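Local structure of extracellular solute-binding protein (Bordetella parapertussis, 3PU5) at residues L90-E95 / N281-Y286; P94-A99 / V300-T305; G212-T217 / V228-P233. The protein probably binds a small solute, perhaps a polyamine, outside the cytoplasmic membrane and delivers it to an ABC transporter for uptake. All coordinates share one frame; numbering follows the deposited sequence.

Read from the N terminus, the chain first supplies one loop, between helix 67-75 and strand 106-107, to two contacts. Residues 90-95 open interaction 1 and residues 94-99 open interaction 2, so the two share Pro94 and Glu95 and also touch through Lys98, whose NZ probably bonds to Leu90 O. Far along the sequence, the loop between helices 265-275 and 305-322 closes both, at 281-286 and then at 300-305. The two long loops are therefore staggered and cross, interaction 2 opening and closing after interaction 1. Interaction 3, 212-217 with 228-233, is a short local closure within both. It joins strand 209-213 and helix 214-223 to strand 229-231 and touches neither of the others.

Interaction 1 of 3, residues L90-E95 / N281-Y286; sequences LADVPE and NRKVQY
Arg282 meets the loop 90-95 with both its backbone N and its guanidinium, and the two illustrate how a contact can be firm at the backbone and looser toward solvent. At the firm end its backbone N gives an almost straight hydrogen bond (174°) of 2.8 Å to Asp92 O. The same oxygen lies 3.5 Å from Asn281 CA in a CA-H...O contact. Asn281 turns its amide toward the loop: CG stands anti to the backbone N (chi1 -170°), and OD1 approaches Asp92 CB to 3.3 Å. That OD1 also accepts from Lys283 N at 2.9 Å on an in-plane lone pair, forming an Asx turn that overlaps the start of the type I turn from Asn281 to Val284, while ND2 bonds to Leu263 O. The amide is thus held from both polar ends.

The solvent side is gripped less directly. A bend at chi3 (58°) turns Arg282 NE back toward the loop. Pro94 CD lies over one face of the guanidinium, toward the rim, with NH2 3.7 Å from Pro94 CG. NH1 makes a weak bond to Ala91 O near the guanidinium plane, and waters do much of the remaining work. One links NH2 to Val93 O, and a second bridges NH1 to Asp92 OD1, whose direct separation from NH1 is 4.6 Å, too long for a salt bridge. The aliphatic end of Lys283 crosses the Asp92 carboxylate, CE 3.8 Å from OD2, and Lys283 also touches Glu265 here.

On the buried side Leu90 and Val93 pack against Ser106 of strand 106-107, Pro94 rests on Ile297, and Asn281 and Val284 lie against helix 265-275.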
loop_
_atom_site.group_PDB
_atom_site.type_symbol
_atom_site.label_atom_id
_atom_site.label_comp_id
_atom_site.label_asym_id
_atom_site.label_seq_id
_atom_site.Cartn_x
_atom_site.Cartn_y
_atom_site.Cartn_z
ATOM N N LEU A 90 -10.500 16.027 0.755
ATOM C CA LEU A 90 -9.043 16.152 0.834
ATOM C C LEU A 90 -8.600 16.877 2.110
ATOM O O LEU A 90 -7.462 16.716 2.565
ATOM C CB LEU A 90 -8.484 16.859 -0.404
ATOM C CG LEU A 90 -8.487 16.051 -1.703
ATOM C CD1 LEU A 90 -8.014 16.904 -2.889
ATOM C CD2 LEU A 90 -7.624 14.794 -1.561
ATOM N N ALA A 91 -9.498 17.667 2.692
ATOM C CA ALA A 91 -9.175 18.372 3.933
ATOM C C ALA A 91 -8.971 17.396 5.087
ATOM O O ALA A 91 -8.282 17.711 6.057
ATOM C CB ALA A 91 -10.259 19.396 4.277
ATOM N N ASP A 92 -9.563 16.208 4.974
ATOM C CA ASP A 92 -9.467 15.198 6.029
ATOM C C ASP A 92 -8.422 14.119 5.759
ATOM O O ASP A 92 -8.308 13.151 6.508
ATOM C CB ASP A 92 -10.829 14.565 6.260
ATOM C CG ASP A 92 -11.862 15.587 6.657
ATOM O OD1 ASP A 92 -11.547 16.422 7.531
ATOM O OD2 ASP A 92 -12.969 15.577 6.084
ATOM N N VAL A 93 -7.665 14.294 4.683
ATOM C CA VAL A 93 -6.608 13.361 4.329
ATOM C C VAL A 93 -5.256 13.979 4.671
ATOM O O VAL A 93 -4.923 15.047 4.167
ATOM C CB VAL A 93 -6.658 13.035 2.826
ATOM C CG1 VAL A 93 -5.529 12.085 2.443
ATOM C CG2 VAL A 93 -8.019 12.467 2.463
ATOM N N PRO A 94 -4.483 13.327 5.557
ATOM C CA PRO A 94 -3.148 13.842 5.889
ATOM C C PRO A 94 -2.251 14.038 4.655
ATOM O O PRO A 94 -2.345 13.298 3.676
ATOM C CB PRO A 94 -2.575 12.763 6.816
ATOM C CG PRO A 94 -3.802 12.187 7.502
ATOM C CD PRO A 94 -4.877 12.200 6.420
ATOM N N GLU A 95 -1.377 15.035 4.724
ATOM C CA GLU A 95 -0.538 15.426 3.597
ATOM C C GLU A 95 0.304 14.289 3.007
ATOM O O GLU A 95 0.529 14.246 1.802
ATOM C CB GLU A 95 0.368 16.596 4.011
ATOM C CG GLU A 95 1.289 17.115 2.912
ATOM C CD GLU A 95 0.545 17.550 1.651
ATOM O OE1 GLU A 95 -0.578 18.095 1.769
ATOM O OE2 GLU A 95 1.091 17.347 0.536
ATOM N N ASN A 281 -8.687 8.856 5.297
ATOM C CA ASN A 281 -9.485 9.915 5.905
ATOM C C ASN A 281 -9.343 9.808 7.431
ATOM O O ASN A 281 -9.686 8.782 8.016
ATOM C CB ASN A 281 -10.944 9.777 5.466
ATOM C CG ASN A 281 -11.802 10.980 5.858
ATOM O OD1 ASN A 281 -11.713 11.488 6.975
ATOM N ND2 ASN A 281 -12.652 11.420 4.943
ATOM N N ARG A 282 -8.800 10.845 8.066
ATOM C CA ARG A 282 -8.534 10.801 9.496
ATOM C C ARG A 282 -9.800 10.734 10.357
ATOM O O ARG A 282 -9.713 10.468 11.555
ATOM C CB ARG A 282 -7.676 11.997 9.930
ATOM C CG ARG A 282 -8.422 13.315 9.902
ATOM C CD ARG A 282 -7.647 14.419 10.628
ATOM N NE ARG A 282 -6.312 14.645 10.076
ATOM C CZ ARG A 282 -6.061 15.412 9.021
ATOM N NH1 ARG A 282 -7.060 16.031 8.401
ATOM N NH2 ARG A 282 -4.810 15.565 8.590
ATOM N N LYS A 283 -10.961 10.990 9.759
ATOM C CA LYS A 283 -12.220 10.988 10.505
ATOM C C LYS A 283 -12.721 9.572 10.784
ATOM O O LYS A 283 -13.537 9.361 11.685
ATOM C CB LYS A 283 -13.300 11.722 9.731
ATOM C CG LYS A 283 -13.229 13.236 9.754
ATOM C CD LYS A 283 -14.500 13.765 9.114
ATOM C CE LYS A 283 -14.760 15.224 9.438
ATOM N NZ LYS A 283 -16.235 15.479 9.426
ATOM N N VAL A 284 -12.251 8.605 10.002
ATOM C CA VAL A 284 -12.753 7.232 10.129
ATOM C C VAL A 284 -12.445 6.601 11.494
ATOM O O VAL A 284 -11.299 6.599 11.941
ATOM C CB VAL A 284 -12.240 6.322 8.985
ATOM C CG1 VAL A 284 -12.577 4.876 9.260
ATOM C CG2 VAL A 284 -12.838 6.757 7.646
ATOM N N GLN A 285 -13.478 6.070 12.145
ATOM C CA GLN A 285 -13.320 5.363 13.408
ATOM C C GLN A 285 -13.716 3.914 13.182
ATOM O O GLN A 285 -14.767 3.627 12.605
ATOM C CB GLN A 285 -14.171 6.024 14.501
ATOM C CG GLN A 285 -13.962 7.553 14.560
ATOM C CD GLN A 285 -14.482 8.198 15.843
ATOM O OE1 GLN A 285 -14.625 7.537 16.872
ATOM N NE2 GLN A 285 -14.756 9.499 15.787
ATOM N N TYR A 286 -12.856 3.002 13.611
ATOM C CA TYR A 286 -12.979 1.599 13.218
ATOM C C TYR A 286 -13.808 0.768 14.179
ATOM O O TYR A 286 -13.910 1.077 15.371
ATOM C CB TYR A 286 -11.597 0.965 13.072
ATOM C CG TYR A 286 -10.769 1.583 11.969
ATOM C CD1 TYR A 286 -10.945 1.199 10.648
ATOM C CD2 TYR A 286 -9.815 2.554 12.250
ATOM C CE1 TYR A 286 -10.199 1.764 9.636
ATOM C CE2 TYR A 286 -9.061 3.123 11.243
ATOM C CZ TYR A 286 -9.269 2.728 9.941
ATOM O OH TYR A 286 -8.515 3.281 8.937
HETATM O O HOH W 1 -4.896 17.226 5.966
HETATM O O HOH W 2 -9.551 16.660 9.374
#

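Interaction 2 of 3, residues P94-A99 / V300-T305; sequences PEKFKA and VQLVDT
Lys96 NZ is gripped by three backbone carbonyls, one of them, Val300 O, in 300-305. It donates to Val300 O at 2.7 Å, in the carbonyl plane and on a lone pair, and outside the segments it also bonds to Ile297 O and, weakly, to Asp298 O. Backbone carbonyls gathered around an ammonium group in this way probably favour its charged form. The chain reaches them by running extended beyond CG, which itself sits between the backbone N and the carbonyl carbon (chi1 62°).

Leu302 packs beside this polar grip. Its side chain crosses that of Lys96 at about a right angle, and CD1 comes to 3.5 Å from Lys96 CD, a tight carbon contact. The other methyl, CD2, meets Phe97 CD1 at 3.9 Å and also approaches Lys96 O. Val300 CG2 makes a longer contact with Phe97 CZ, at 4.4 Å. Phe97 is steadied within its own segment as well, with Lys96 CG over the centre of one face and Pro94 CG at its edge; its ring further meets that of Tyr110.

Beyond the contact Asp304 stands at the N-cap of helix 305-322, OD1 bonding weakly to Ala306 N, and Thr305 bonds to Asp100. A late chain segment strapped across an earlier loop, against strands 106-107 and 238-246, which Leu302 and Val300 touch, fits the interwoven two-domain fold of periplasmic binding proteins.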
loop_
_atom_site.group_PDB
_atom_site.type_symbol
_atom_site.label_atom_id
_atom_site.label_comp_id
_atom_site.label_asym_id
_atom_site.label_seq_id
_atom_site.Cartn_x
_atom_site.Cartn_y
_atom_site.Cartn_z
ATOM N N PRO A 94 -4.483 13.327 5.557
ATOM C CA PRO A 94 -3.148 13.842 5.889
ATOM C C PRO A 94 -2.251 14.038 4.655
ATOM O O PRO A 94 -2.345 13.298 3.676
ATOM C CB PRO A 94 -2.575 12.763 6.816
ATOM C CG PRO A 94 -3.802 12.187 7.502
ATOM C CD PRO A 94 -4.877 12.200 6.420
ATOM N N GLU A 95 -1.377 15.035 4.724
ATOM C CA GLU A 95 -0.538 15.426 3.597
ATOM C C GLU A 95 0.304 14.289 3.007
ATOM O O GLU A 95 0.529 14.246 1.802
ATOM C CB GLU A 95 0.368 16.596 4.011
ATOM C CG GLU A 95 1.289 17.115 2.912
ATOM C CD GLU A 95 0.545 17.550 1.651
ATOM O OE1 GLU A 95 -0.578 18.095 1.769
ATOM O OE2 GLU A 95 1.091 17.347 0.536
ATOM N N LYS A 96 0.778 13.379 3.848
ATOM C CA LYS A 96 1.628 12.296 3.369
ATOM C C LYS A 96 0.985 11.436 2.284
ATOM O O LYS A 96 1.687 10.882 1.448
ATOM C CB LYS A 96 2.080 11.405 4.520
ATOM C CG LYS A 96 0.976 10.687 5.268
ATOM C CD LYS A 96 1.642 9.801 6.310
ATOM C CE LYS A 96 0.726 9.462 7.436
ATOM N NZ LYS A 96 1.522 8.865 8.562
ATOM N N PHE A 97 -0.343 11.312 2.310
ATOM C CA PHE A 97 -1.060 10.504 1.322
ATOM C C PHE A 97 -1.205 11.235 -0.006
ATOM O O PHE A 97 -1.577 10.637 -1.021
ATOM C CB PHE A 97 -2.435 10.105 1.859
ATOM C CG PHE A 97 -2.365 9.298 3.109
ATOM C CD1 PHE A 97 -1.820 8.024 3.087
ATOM C CD2 PHE A 97 -2.810 9.816 4.312
ATOM C CE1 PHE A 97 -1.724 7.271 4.234
ATOM C CE2 PHE A 97 -2.722 9.061 5.486
ATOM C CZ PHE A 97 -2.178 7.785 5.441
ATOM N N LYS A 98 -0.908 12.529 0.016
ATOM C CA LYS A 98 -1.028 13.379 -1.159
ATOM C C LYS A 98 0.328 13.874 -1.674
ATOM O O LYS A 98 0.435 14.375 -2.797
ATOM C CB LYS A 98 -1.919 14.577 -0.825
ATOM C CG LYS A 98 -3.275 14.196 -0.230
ATOM C CD LYS A 98 -4.120 15.434 0.072
ATOM C CE LYS A 98 -3.814 16.027 1.434
ATOM N NZ LYS A 98 -4.793 17.107 1.748
ATOM N N ALA A 99 1.362 13.726 -0.850
ATOM C CA ALA A 99 2.647 14.380 -1.099
ATOM C C ALA A 99 3.295 14.079 -2.453
ATOM O O ALA A 99 3.903 14.960 -3.047
ATOM C CB ALA A 99 3.633 14.091 0.031
ATOM N N VAL A 300 2.030 5.600 10.382
ATOM C CA VAL A 300 2.583 4.818 9.268
ATOM C C VAL A 300 3.535 5.654 8.422
ATOM O O VAL A 300 3.365 6.864 8.299
ATOM C CB VAL A 300 1.487 4.172 8.368
ATOM C CG1 VAL A 300 0.648 3.172 9.169
ATOM C CG2 VAL A 300 0.597 5.231 7.722
ATOM N N GLN A 301 4.536 4.996 7.842
ATOM C CA GLN A 301 5.561 5.670 7.056
ATOM C C GLN A 301 5.399 5.350 5.579
ATOM O O GLN A 301 5.240 4.184 5.198
ATOM C CB GLN A 301 6.959 5.235 7.514
ATOM C CG GLN A 301 7.238 5.518 8.978
ATOM C CD GLN A 301 7.309 7.001 9.281
ATOM O OE1 GLN A 301 8.136 7.719 8.722
ATOM N NE2 GLN A 301 6.437 7.470 10.174
ATOM N N LEU A 302 5.451 6.387 4.750
ATOM C CA LEU A 302 5.376 6.218 3.310
ATOM C C LEU A 302 6.676 6.690 2.688
ATOM O O LEU A 302 7.174 7.766 3.019
ATOM C CB LEU A 302 4.217 7.027 2.726
ATOM C CG LEU A 302 2.808 6.531 3.047
ATOM C CD1 LEU A 302 2.408 6.937 4.456
ATOM C CD2 LEU A 302 1.837 7.101 2.041
ATOM N N VAL A 303 7.221 5.886 1.786
ATOM C CA VAL A 303 8.462 6.236 1.116
ATOM C C VAL A 303 8.172 6.948 -0.206
ATOM O O VAL A 303 7.275 6.556 -0.949
ATOM C CB VAL A 303 9.322 4.993 0.867
ATOM C CG1 VAL A 303 10.673 5.395 0.277
ATOM C CG2 VAL A 303 9.506 4.209 2.174
ATOM N N ASP A 304 8.934 8.002 -0.474
ATOM C CA ASP A 304 8.792 8.814 -1.683
ATOM C C ASP A 304 8.792 7.969 -2.956
ATOM O O ASP A 304 9.776 7.291 -3.258
ATOM C CB ASP A 304 9.936 9.842 -1.725
ATOM C CG ASP A 304 9.935 10.690 -2.993
ATOM O OD1 ASP A 304 9.024 10.545 -3.834
ATOM O OD2 ASP A 304 10.859 11.522 -3.139
ATOM N N THR A 305 7.692 8.010 -3.704
ATOM C CA THR A 305 7.588 7.232 -4.938
ATOM C C THR A 305 8.740 7.521 -5.902
ATOM O O THR A 305 9.362 6.596 -6.423
ATOM C CB THR A 305 6.246 7.467 -5.667
ATOM O OG1 THR A 305 5.159 7.206 -4.770
ATOM C CG2 THR A 305 6.123 6.552 -6.880
#

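Interaction 3 of 3, residues G212-T217 / V228-P233; sequences GWDGRT and VKWVDP
Trp230 lays its indole against the start of helix 214-223, and nearly every atom of the ring system finds a neighbour there. NE1 donates to Gly212 O at 2.9 Å, with the oxygen only 4° from the ring plane; seen from the acceptor, however, the donor stands above the carbonyl plane. Asp214 CB sits over the six-membered ring, 3.5 Å from its centroid and 11° off the normal, a CH-pi contact. The Asp214 carboxylate has its own partner, OD1 accepting from Ser112 N.

This is a beta-alpha-beta connection: strands 209-213 and 229-231 both pair with strand 111-117 in the antiparallel sheet, and helix 214-223 links them, with Trp213 as its N-cap residue.

Thr217, one turn into that helix, points its CB at the second strand and crosses Trp230 at about a right angle. Its CG2 approaches Lys229 O at 3.7 Å and Trp230 CB at 3.8 Å. OG1 turns back to bond Trp213 O at 2.6 Å; Thr217 N reaches the same oxygen from the opposite face of the carbonyl plane, at 3.0 Å. Further along, Val228 CG2 touches Thr217 O, and Val228 also packs on Ala220 and on helix 197-204.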
loop_
_atom_site.group_PDB
_atom_site.type_symbol
_atom_site.label_atom_id
_atom_site.label_comp_id
_atom_site.label_asym_id
_atom_site.label_seq_id
_atom_site.Cartn_x
_atom_site.Cartn_y
_atom_site.Cartn_z
ATOM N N GLY A 212 5.406 -8.789 6.993
ATOM C CA GLY A 212 4.088 -9.214 6.567
ATOM C C GLY A 212 3.099 -8.061 6.612
ATOM O O GLY A 212 3.345 -7.032 7.257
ATOM N N TRP A 213 1.971 -8.238 5.934
ATOM C CA TRP A 213 0.973 -7.180 5.822
ATOM C C TRP A 213 -0.012 -7.222 6.975
ATOM O O TRP A 213 -0.383 -8.300 7.448
ATOM C CB TRP A 213 0.270 -7.252 4.458
ATOM C CG TRP A 213 1.183 -6.734 3.393
ATOM C CD1 TRP A 213 1.224 -5.465 2.896
ATOM C CD2 TRP A 213 2.246 -7.451 2.753
ATOM N NE1 TRP A 213 2.231 -5.350 1.972
ATOM C CE2 TRP A 213 2.874 -6.558 1.863
ATOM C CE3 TRP A 213 2.717 -8.769 2.833
ATOM C CZ2 TRP A 213 3.952 -6.932 1.066
ATOM C CZ3 TRP A 213 3.794 -9.144 2.031
ATOM C CH2 TRP A 213 4.397 -8.225 1.162
ATOM N N ASP A 214 -0.419 -6.048 7.444
ATOM C CA ASP A 214 -1.333 -5.996 8.583
ATOM C C ASP A 214 -2.642 -6.733 8.301
ATOM O O ASP A 214 -2.992 -7.660 9.025
ATOM C CB ASP A 214 -1.575 -4.563 9.100
ATOM C CG ASP A 214 -2.110 -3.606 8.029
ATOM O OD1 ASP A 214 -1.863 -3.796 6.813
ATOM O OD2 ASP A 214 -2.780 -2.633 8.419
ATOM N N GLY A 215 -3.350 -6.336 7.247
ATOM C CA GLY A 215 -4.642 -6.932 6.943
ATOM C C GLY A 215 -4.575 -8.434 6.722
ATOM O O GLY A 215 -5.335 -9.206 7.314
ATOM N N ARG A 216 -3.661 -8.852 5.854
ATOM C CA ARG A 216 -3.483 -10.265 5.562
ATOM C C ARG A 216 -3.210 -11.068 6.826
ATOM O O ARG A 216 -3.765 -12.154 7.014
ATOM C CB ARG A 216 -2.357 -10.445 4.551
ATOM C CG ARG A 216 -2.769 -9.996 3.165
ATOM C CD ARG A 216 -1.664 -10.177 2.158
ATOM N NE ARG A 216 -2.209 -10.685 0.906
ATOM C CZ ARG A 216 -2.336 -9.982 -0.208
ATOM N NH1 ARG A 216 -1.948 -8.714 -0.248
ATOM N NH2 ARG A 216 -2.849 -10.552 -1.287
ATOM N N THR A 217 -2.361 -10.527 7.697
ATOM C CA THR A 217 -1.997 -11.229 8.919
ATOM C C THR A 217 -3.188 -11.256 9.888
ATOM O O THR A 217 -3.406 -12.265 10.573
ATOM C CB THR A 217 -0.753 -10.604 9.592
ATOM O OG1 THR A 217 0.312 -10.491 8.637
ATOM C CG2 THR A 217 -0.280 -11.470 10.746
ATOM N N VAL A 228 -0.873 -16.750 14.464
ATOM C CA VAL A 228 0.052 -15.748 13.944
ATOM C C VAL A 228 -0.378 -14.374 14.432
ATOM O O VAL A 228 -1.560 -14.150 14.703
ATOM C CB VAL A 228 0.107 -15.748 12.405
ATOM C CG1 VAL A 228 0.610 -17.081 11.897
ATOM C CG2 VAL A 228 -1.262 -15.424 11.825
ATOM N N LYS A 229 0.585 -13.467 14.567
ATOM C CA LYS A 229 0.285 -12.115 15.002
ATOM C C LYS A 229 1.131 -11.129 14.213
ATOM O O LYS A 229 2.130 -11.512 13.586
ATOM C CB LYS A 229 0.525 -11.953 16.506
ATOM C CG LYS A 229 -0.583 -12.539 17.368
ATOM C CD LYS A 229 -0.571 -11.929 18.759
ATOM C CE LYS A 229 -1.776 -12.374 19.577
ATOM N NZ LYS A 229 -1.847 -13.854 19.727
ATOM N N TRP A 230 0.718 -9.866 14.247
ATOM C CA TRP A 230 1.366 -8.804 13.485
ATOM C C TRP A 230 1.864 -7.739 14.441
ATOM O O TRP A 230 1.168 -7.380 15.395
ATOM C CB TRP A 230 0.370 -8.177 12.510
ATOM C CG TRP A 230 0.966 -7.185 11.545
ATOM C CD1 TRP A 230 1.658 -7.464 10.407
ATOM C CD2 TRP A 230 0.896 -5.753 11.631
ATOM N NE1 TRP A 230 2.026 -6.299 9.773
ATOM C CE2 TRP A 230 1.571 -5.233 10.508
ATOM C CE3 TRP A 230 0.330 -4.860 12.553
ATOM C CZ2 TRP A 230 1.697 -3.856 10.277
ATOM C CZ3 TRP A 230 0.457 -3.491 12.323
ATOM C CH2 TRP A 230 1.139 -3.006 11.191
ATOM N N VAL A 231 3.065 -7.240 14.180
ATOM C CA VAL A 231 3.657 -6.181 14.984
ATOM C C VAL A 231 3.601 -4.852 14.252
ATOM O O VAL A 231 4.023 -4.741 13.107
ATOM C CB VAL A 231 5.129 -6.471 15.345
ATOM C CG1 VAL A 231 5.699 -5.332 16.173
ATOM C CG2 VAL A 231 5.243 -7.789 16.114
ATOM N N ASP A 232 3.064 -3.852 14.936
ATOM C CA ASP A 232 3.142 -2.466 14.511
ATOM C C ASP A 232 4.477 -1.942 15.047
ATOM O O ASP A 232 4.592 -1.636 16.230
ATOM C CB ASP A 232 1.965 -1.702 15.124
ATOM C CG ASP A 232 1.819 -0.302 14.579
ATOM O OD1 ASP A 232 2.634 0.101 13.722
ATOM O OD2 ASP A 232 0.871 0.396 15.005
ATOM N N PRO A 233 5.510 -1.877 14.186
ATOM C CA PRO A 233 6.860 -1.571 14.688
ATOM C C PRO A 233 6.951 -0.162 15.265
ATOM O O PRO A 233 6.316 0.748 14.739
ATOM C CB PRO A 233 7.739 -1.686 13.432
ATOM C CG PRO A 233 6.898 -2.452 12.422
ATOM C CD PRO A 233 5.491 -2.038 12.724
#